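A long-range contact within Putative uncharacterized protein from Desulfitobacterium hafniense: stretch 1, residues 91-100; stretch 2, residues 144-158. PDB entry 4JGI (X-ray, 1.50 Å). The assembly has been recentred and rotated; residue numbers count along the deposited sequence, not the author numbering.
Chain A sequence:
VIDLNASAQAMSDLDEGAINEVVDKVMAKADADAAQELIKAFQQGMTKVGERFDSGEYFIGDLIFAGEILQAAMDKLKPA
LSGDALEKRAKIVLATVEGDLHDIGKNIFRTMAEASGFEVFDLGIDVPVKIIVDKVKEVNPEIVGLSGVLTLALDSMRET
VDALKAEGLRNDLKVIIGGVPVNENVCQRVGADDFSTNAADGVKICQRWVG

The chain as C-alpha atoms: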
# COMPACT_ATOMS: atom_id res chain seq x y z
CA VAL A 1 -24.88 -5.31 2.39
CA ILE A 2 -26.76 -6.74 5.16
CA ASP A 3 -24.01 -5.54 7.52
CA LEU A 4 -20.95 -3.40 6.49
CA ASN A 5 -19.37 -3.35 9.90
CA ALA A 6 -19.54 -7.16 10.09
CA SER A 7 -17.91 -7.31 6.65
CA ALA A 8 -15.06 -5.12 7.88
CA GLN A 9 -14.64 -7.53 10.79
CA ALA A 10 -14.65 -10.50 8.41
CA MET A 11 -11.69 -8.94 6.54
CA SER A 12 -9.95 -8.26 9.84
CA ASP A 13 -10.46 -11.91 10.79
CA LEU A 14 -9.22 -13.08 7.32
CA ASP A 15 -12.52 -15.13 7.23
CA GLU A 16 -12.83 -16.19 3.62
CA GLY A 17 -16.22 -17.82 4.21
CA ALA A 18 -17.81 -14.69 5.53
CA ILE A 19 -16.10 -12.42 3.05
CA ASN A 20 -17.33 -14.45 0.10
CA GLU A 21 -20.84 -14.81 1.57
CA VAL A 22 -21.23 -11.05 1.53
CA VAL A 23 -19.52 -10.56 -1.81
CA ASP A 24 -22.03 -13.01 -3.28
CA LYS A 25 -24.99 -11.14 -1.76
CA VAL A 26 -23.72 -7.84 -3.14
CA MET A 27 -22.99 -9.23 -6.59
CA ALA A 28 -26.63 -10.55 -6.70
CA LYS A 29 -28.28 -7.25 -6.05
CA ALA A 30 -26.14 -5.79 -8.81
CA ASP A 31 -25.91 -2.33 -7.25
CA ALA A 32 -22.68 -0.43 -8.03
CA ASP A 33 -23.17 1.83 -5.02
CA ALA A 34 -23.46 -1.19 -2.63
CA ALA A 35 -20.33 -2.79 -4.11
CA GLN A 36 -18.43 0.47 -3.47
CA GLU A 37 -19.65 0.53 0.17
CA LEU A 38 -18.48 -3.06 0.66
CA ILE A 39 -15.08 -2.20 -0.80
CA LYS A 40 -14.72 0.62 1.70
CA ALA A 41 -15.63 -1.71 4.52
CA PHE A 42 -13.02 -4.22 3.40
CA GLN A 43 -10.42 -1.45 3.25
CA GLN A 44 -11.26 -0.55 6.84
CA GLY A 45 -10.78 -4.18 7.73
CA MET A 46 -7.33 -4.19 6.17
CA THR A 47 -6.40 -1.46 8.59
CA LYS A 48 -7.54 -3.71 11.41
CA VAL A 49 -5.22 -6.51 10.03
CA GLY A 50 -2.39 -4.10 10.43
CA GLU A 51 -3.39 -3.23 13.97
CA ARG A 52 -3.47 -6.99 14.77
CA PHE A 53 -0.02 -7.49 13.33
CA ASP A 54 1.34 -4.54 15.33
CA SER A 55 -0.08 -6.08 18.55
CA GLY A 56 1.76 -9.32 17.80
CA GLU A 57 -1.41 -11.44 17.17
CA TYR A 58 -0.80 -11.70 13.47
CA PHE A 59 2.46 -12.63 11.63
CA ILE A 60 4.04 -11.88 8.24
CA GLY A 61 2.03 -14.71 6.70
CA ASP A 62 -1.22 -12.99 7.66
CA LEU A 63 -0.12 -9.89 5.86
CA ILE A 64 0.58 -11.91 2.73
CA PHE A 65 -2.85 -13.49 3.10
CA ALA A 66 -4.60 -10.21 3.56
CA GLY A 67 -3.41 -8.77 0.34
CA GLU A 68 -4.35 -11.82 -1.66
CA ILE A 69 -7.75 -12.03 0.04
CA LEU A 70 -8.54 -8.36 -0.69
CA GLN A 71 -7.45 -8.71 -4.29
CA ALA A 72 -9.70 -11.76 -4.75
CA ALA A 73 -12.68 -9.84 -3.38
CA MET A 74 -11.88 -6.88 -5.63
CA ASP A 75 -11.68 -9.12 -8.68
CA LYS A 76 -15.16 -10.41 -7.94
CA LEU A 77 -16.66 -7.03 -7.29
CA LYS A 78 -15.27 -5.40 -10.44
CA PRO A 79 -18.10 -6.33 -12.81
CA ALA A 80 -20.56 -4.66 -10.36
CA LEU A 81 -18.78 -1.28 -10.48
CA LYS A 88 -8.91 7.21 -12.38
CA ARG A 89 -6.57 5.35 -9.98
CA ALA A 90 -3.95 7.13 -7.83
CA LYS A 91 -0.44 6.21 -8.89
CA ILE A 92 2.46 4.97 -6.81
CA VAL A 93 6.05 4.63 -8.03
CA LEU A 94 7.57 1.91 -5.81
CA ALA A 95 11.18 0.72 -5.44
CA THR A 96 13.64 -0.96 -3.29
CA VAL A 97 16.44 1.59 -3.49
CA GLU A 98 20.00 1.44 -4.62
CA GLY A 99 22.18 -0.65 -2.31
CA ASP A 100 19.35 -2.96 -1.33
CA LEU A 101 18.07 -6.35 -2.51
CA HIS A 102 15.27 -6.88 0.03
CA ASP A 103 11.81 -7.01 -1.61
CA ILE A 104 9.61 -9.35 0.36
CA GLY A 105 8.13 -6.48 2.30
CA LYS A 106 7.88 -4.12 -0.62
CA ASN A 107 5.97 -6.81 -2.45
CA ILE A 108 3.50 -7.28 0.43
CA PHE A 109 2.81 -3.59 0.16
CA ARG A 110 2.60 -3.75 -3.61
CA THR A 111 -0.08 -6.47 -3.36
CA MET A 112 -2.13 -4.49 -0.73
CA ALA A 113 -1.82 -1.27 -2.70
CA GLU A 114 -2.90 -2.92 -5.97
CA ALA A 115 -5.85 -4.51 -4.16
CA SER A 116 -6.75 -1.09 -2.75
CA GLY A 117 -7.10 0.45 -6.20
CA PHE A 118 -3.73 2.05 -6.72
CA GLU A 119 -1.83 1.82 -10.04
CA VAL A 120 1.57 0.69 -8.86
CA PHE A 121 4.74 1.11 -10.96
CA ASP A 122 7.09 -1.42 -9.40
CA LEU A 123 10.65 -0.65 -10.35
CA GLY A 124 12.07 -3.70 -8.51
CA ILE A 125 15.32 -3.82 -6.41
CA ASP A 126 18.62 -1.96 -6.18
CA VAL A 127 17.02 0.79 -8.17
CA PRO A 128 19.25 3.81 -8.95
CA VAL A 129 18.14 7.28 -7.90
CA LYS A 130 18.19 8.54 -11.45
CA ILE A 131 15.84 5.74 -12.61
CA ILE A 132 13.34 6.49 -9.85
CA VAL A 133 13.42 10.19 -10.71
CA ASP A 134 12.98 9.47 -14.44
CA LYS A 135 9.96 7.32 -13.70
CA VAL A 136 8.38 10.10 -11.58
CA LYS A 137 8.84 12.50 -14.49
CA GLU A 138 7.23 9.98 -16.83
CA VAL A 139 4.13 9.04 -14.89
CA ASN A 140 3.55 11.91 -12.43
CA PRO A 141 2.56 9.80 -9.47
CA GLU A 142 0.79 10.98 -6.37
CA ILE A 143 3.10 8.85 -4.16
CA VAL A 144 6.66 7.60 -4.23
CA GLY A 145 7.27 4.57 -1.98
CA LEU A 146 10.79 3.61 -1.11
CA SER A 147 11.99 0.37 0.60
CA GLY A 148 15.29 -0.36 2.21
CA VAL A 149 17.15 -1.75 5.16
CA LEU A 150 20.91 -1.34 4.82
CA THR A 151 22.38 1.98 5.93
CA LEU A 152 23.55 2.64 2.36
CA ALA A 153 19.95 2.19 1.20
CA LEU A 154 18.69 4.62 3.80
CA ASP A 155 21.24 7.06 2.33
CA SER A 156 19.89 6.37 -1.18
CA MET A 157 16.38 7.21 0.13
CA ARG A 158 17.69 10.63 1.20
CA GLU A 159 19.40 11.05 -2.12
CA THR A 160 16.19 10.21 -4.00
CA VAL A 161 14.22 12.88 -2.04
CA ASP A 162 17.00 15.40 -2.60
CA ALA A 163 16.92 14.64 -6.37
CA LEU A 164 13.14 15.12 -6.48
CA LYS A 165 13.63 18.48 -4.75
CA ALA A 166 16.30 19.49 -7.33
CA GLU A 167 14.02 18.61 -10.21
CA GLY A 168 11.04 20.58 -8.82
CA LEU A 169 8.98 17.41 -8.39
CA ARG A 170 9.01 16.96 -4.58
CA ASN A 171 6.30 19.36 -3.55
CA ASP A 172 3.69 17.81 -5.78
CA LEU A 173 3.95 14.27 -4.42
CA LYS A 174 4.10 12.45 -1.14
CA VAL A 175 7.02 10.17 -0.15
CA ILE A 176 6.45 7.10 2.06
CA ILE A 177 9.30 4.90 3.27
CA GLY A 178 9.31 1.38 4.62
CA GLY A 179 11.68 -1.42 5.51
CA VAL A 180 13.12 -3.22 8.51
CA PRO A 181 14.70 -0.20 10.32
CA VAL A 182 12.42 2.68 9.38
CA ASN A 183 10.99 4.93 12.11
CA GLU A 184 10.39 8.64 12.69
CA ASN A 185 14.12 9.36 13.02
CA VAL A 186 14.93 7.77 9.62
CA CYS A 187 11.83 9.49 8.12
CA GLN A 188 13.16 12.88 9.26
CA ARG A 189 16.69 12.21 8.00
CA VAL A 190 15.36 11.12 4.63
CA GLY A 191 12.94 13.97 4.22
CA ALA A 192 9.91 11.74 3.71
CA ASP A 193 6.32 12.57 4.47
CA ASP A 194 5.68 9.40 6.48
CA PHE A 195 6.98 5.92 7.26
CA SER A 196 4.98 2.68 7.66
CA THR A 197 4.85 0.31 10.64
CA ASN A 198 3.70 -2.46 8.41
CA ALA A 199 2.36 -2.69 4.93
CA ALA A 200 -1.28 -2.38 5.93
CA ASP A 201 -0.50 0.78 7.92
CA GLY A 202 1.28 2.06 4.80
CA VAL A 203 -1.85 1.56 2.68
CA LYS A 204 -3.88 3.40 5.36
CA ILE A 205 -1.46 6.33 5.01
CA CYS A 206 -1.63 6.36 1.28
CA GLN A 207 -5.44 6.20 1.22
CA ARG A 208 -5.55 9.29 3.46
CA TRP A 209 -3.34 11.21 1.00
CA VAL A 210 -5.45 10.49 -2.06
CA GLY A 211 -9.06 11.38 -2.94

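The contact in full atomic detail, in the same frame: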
# COMPACT_ATOMS: atom_id res chain seq x y z
N LYS A 91 -1.63 6.88 -8.40
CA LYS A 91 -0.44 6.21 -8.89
C LYS A 91 0.64 6.25 -7.84
O LYS A 91 0.85 7.25 -7.20
CB LYS A 91 0.05 6.85 -10.15
CG LYS A 91 -0.83 6.79 -11.38
CD LYS A 91 -0.18 7.64 -12.51
CE LYS A 91 -1.24 8.17 -13.44
NZ LYS A 91 -1.89 7.05 -14.17
N ILE A 92 1.32 5.12 -7.68
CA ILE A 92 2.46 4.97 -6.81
C ILE A 92 3.66 4.45 -7.58
O ILE A 92 3.52 3.48 -8.34
CB ILE A 92 2.24 3.95 -5.69
CG1 ILE A 92 1.03 4.32 -4.86
CG2 ILE A 92 3.46 3.90 -4.80
CD1 ILE A 92 0.67 3.38 -3.74
N VAL A 93 4.81 5.15 -7.49
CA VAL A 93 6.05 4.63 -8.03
C VAL A 93 6.76 4.01 -6.83
O VAL A 93 6.97 4.69 -5.81
CB VAL A 93 6.90 5.72 -8.71
CG1 VAL A 93 8.30 5.22 -8.97
CG2 VAL A 93 6.26 6.20 -10.00
N LEU A 94 7.10 2.75 -6.94
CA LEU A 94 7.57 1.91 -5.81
C LEU A 94 8.90 1.29 -6.13
O LEU A 94 9.05 0.75 -7.21
CB LEU A 94 6.51 0.84 -5.54
CG LEU A 94 6.76 -0.17 -4.41
CD1 LEU A 94 6.87 0.56 -3.06
CD2 LEU A 94 5.63 -1.22 -4.34
N ALA A 95 9.87 1.33 -5.22
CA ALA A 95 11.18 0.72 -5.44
C ALA A 95 11.86 0.36 -4.19
O ALA A 95 11.70 1.04 -3.16
CB ALA A 95 12.07 1.79 -6.12
N THR A 96 12.63 -0.72 -4.25
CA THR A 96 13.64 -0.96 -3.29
C THR A 96 14.89 -0.24 -3.83
O THR A 96 15.26 -0.45 -4.97
CB THR A 96 13.85 -2.46 -3.03
OG1 THR A 96 12.70 -3.03 -2.36
CG2 THR A 96 15.11 -2.67 -2.24
N VAL A 97 15.45 0.65 -3.03
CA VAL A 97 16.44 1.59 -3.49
C VAL A 97 17.84 1.01 -3.64
O VAL A 97 18.15 -0.04 -3.17
CB VAL A 97 16.49 2.77 -2.50
CG1 VAL A 97 15.18 3.52 -2.45
CG2 VAL A 97 16.98 2.39 -1.12
N GLU A 98 18.68 1.79 -4.30
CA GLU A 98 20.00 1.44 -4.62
C GLU A 98 20.74 1.03 -3.30
O GLU A 98 20.75 1.70 -2.25
CB GLU A 98 20.71 2.61 -5.35
CG GLU A 98 22.17 2.26 -5.75
CD GLU A 98 22.76 3.15 -6.82
OE1 GLU A 98 22.39 3.08 -7.94
OE2 GLU A 98 23.65 3.96 -6.46
N GLY A 99 21.39 -0.11 -3.41
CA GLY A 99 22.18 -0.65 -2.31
C GLY A 99 21.47 -1.79 -1.65
O GLY A 99 22.10 -2.49 -0.86
N ASP A 100 20.18 -1.98 -2.00
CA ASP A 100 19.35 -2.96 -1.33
C ASP A 100 18.70 -3.98 -2.23
O ASP A 100 18.18 -3.70 -3.29
CB ASP A 100 18.31 -2.23 -0.49
CG ASP A 100 18.05 -2.89 0.83
OD1 ASP A 100 17.42 -3.99 0.78
OD2 ASP A 100 18.46 -2.39 1.92
N VAL A 144 5.45 8.38 -4.03
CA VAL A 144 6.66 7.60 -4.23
C VAL A 144 6.91 6.80 -2.97
O VAL A 144 6.92 7.35 -1.88
CB VAL A 144 7.86 8.47 -4.52
CG1 VAL A 144 9.14 7.61 -4.68
CG2 VAL A 144 7.64 9.23 -5.81
N GLY A 145 7.01 5.46 -3.11
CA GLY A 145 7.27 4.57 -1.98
C GLY A 145 8.63 3.92 -2.15
O GLY A 145 8.94 3.37 -3.23
N LEU A 146 9.43 4.03 -1.12
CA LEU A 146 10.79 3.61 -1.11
C LEU A 146 11.02 2.59 0.03
O LEU A 146 10.64 2.84 1.18
CB LEU A 146 11.78 4.74 -0.89
CG LEU A 146 11.64 5.91 -1.86
CD1 LEU A 146 12.54 7.08 -1.46
CD2 LEU A 146 11.86 5.53 -3.27
N SER A 147 11.62 1.46 -0.33
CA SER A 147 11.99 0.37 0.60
C SER A 147 13.50 0.25 0.76
O SER A 147 14.21 0.33 -0.21
CB SER A 147 11.36 -0.98 0.09
OG SER A 147 11.46 -2.04 1.06
N GLY A 148 13.91 -0.04 1.97
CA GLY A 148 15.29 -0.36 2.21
C GLY A 148 15.53 -0.76 3.62
O GLY A 148 14.76 -0.42 4.53
N VAL A 149 16.71 -1.38 3.82
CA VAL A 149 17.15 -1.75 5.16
C VAL A 149 18.60 -1.38 5.44
O VAL A 149 18.90 -0.83 6.52
CB VAL A 149 16.90 -3.25 5.51
CG1 VAL A 149 17.32 -4.09 4.36
CG2 VAL A 149 17.71 -3.66 6.76
N LEU A 150 19.49 -1.65 4.55
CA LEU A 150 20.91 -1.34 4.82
C LEU A 150 21.09 0.17 4.98
O LEU A 150 20.37 0.98 4.40
CB LEU A 150 21.74 -1.79 3.66
CG LEU A 150 21.70 -3.30 3.31
CD1 LEU A 150 22.81 -3.66 2.33
CD2 LEU A 150 21.73 -4.15 4.55
N THR A 151 22.13 0.55 5.69
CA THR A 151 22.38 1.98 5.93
C THR A 151 22.65 2.70 4.64
O THR A 151 22.16 3.80 4.44
CB THR A 151 23.49 2.20 7.00
OG1 THR A 151 23.09 1.58 8.23
CG2 THR A 151 23.70 3.66 7.28
N LEU A 152 23.35 2.06 3.71
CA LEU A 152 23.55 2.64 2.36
C LEU A 152 22.24 2.93 1.62
O LEU A 152 22.11 3.91 0.84
CB LEU A 152 24.38 1.68 1.51
CG LEU A 152 25.06 2.11 0.23
CD1 LEU A 152 26.26 2.96 0.63
CD2 LEU A 152 25.50 0.93 -0.66
N ALA A 153 21.28 2.01 1.80
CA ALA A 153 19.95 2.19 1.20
C ALA A 153 19.26 3.36 1.84
O ALA A 153 18.52 4.09 1.15
CB ALA A 153 19.09 0.86 1.42
N LEU A 154 19.35 3.51 3.12
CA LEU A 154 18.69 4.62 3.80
C LEU A 154 19.29 5.94 3.25
O LEU A 154 18.55 6.95 3.02
CB LEU A 154 18.77 4.51 5.29
CG LEU A 154 18.29 3.18 5.89
CD1 LEU A 154 18.48 3.26 7.39
CD2 LEU A 154 16.84 2.95 5.45
N ASP A 155 20.62 5.96 3.06
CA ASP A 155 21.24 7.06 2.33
C ASP A 155 20.66 7.29 0.91
O ASP A 155 20.40 8.46 0.51
CB ASP A 155 22.76 6.86 2.26
CG ASP A 155 23.42 7.02 3.59
OD1 ASP A 155 22.76 7.59 4.49
OD2 ASP A 155 24.53 6.49 3.76
N SER A 156 20.46 6.23 0.13
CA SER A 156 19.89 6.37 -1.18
C SER A 156 18.45 6.94 -1.11
O SER A 156 18.02 7.61 -2.02
CB SER A 156 19.83 5.04 -1.95
OG SER A 156 21.08 4.48 -2.15
N MET A 157 17.71 6.60 -0.07
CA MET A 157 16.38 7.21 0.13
C MET A 157 16.51 8.74 0.23
O MET A 157 15.73 9.47 -0.41
CB MET A 157 15.63 6.71 1.33
CG MET A 157 15.22 5.27 1.34
SD MET A 157 14.43 4.84 2.90
CE MET A 157 13.96 3.12 2.66
N ARG A 158 17.45 9.19 1.04
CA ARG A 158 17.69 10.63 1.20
C ARG A 158 18.13 11.24 -0.12
O ARG A 158 17.61 12.31 -0.49
CB ARG A 158 18.74 10.85 2.26
CG ARG A 158 19.03 12.34 2.48
CD ARG A 158 20.00 12.64 3.60
NE ARG A 158 21.12 11.74 3.59
CZ ARG A 158 22.08 11.69 2.68
NH1 ARG A 158 22.14 12.57 1.67
NH2 ARG A 158 23.02 10.75 2.80

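What anchors the loop after the first strand? Asp100 points toward the second stretch, and Asp100 OD2 accepts two hydrogen bonds, from Val149 N at 2.8 Å and Leu150 N at 2.9 Å. A carboxylate oxygen suits this place because it satisfies two consecutive backbone amides just before the helix that starts at Thr151. Ser156, on that helix, donates from OG to Glu98 O at 2.8 Å.

How are the strands joined? They run parallel, and four backbone hydrogen bonds alternate between them: Gly145 N to Val93 O (2.8 Å), Ala95 N to Gly145 O (3.0 Å), Ser147 N to Ala95 O (2.9 Å) and Val97 N to Ser147 O (3.1 Å).

Where does the apolar packing concentrate? Val97, the residue most covered by the other stretch, points toward it. Val97 CG2 lies 3.6 Å from Ala153 CB and Val97 CG1 lies 3.9 Å from Leu146 CB; both methyls are 4.2 Å from Met157 CG, so one branched side chain bridges strand and helix.

Why does glycine suit three places? An ideal CB on Gly145 would sit a tight 3.3 Å from Leu94 CD1. An ideal CB on Gly148 would clash with Ala153 CB at 3.0 Å, within its own stretch. Gly99 adopts backbone angles that themselves call for glycine, within the type II turn from Val97 to Asp100.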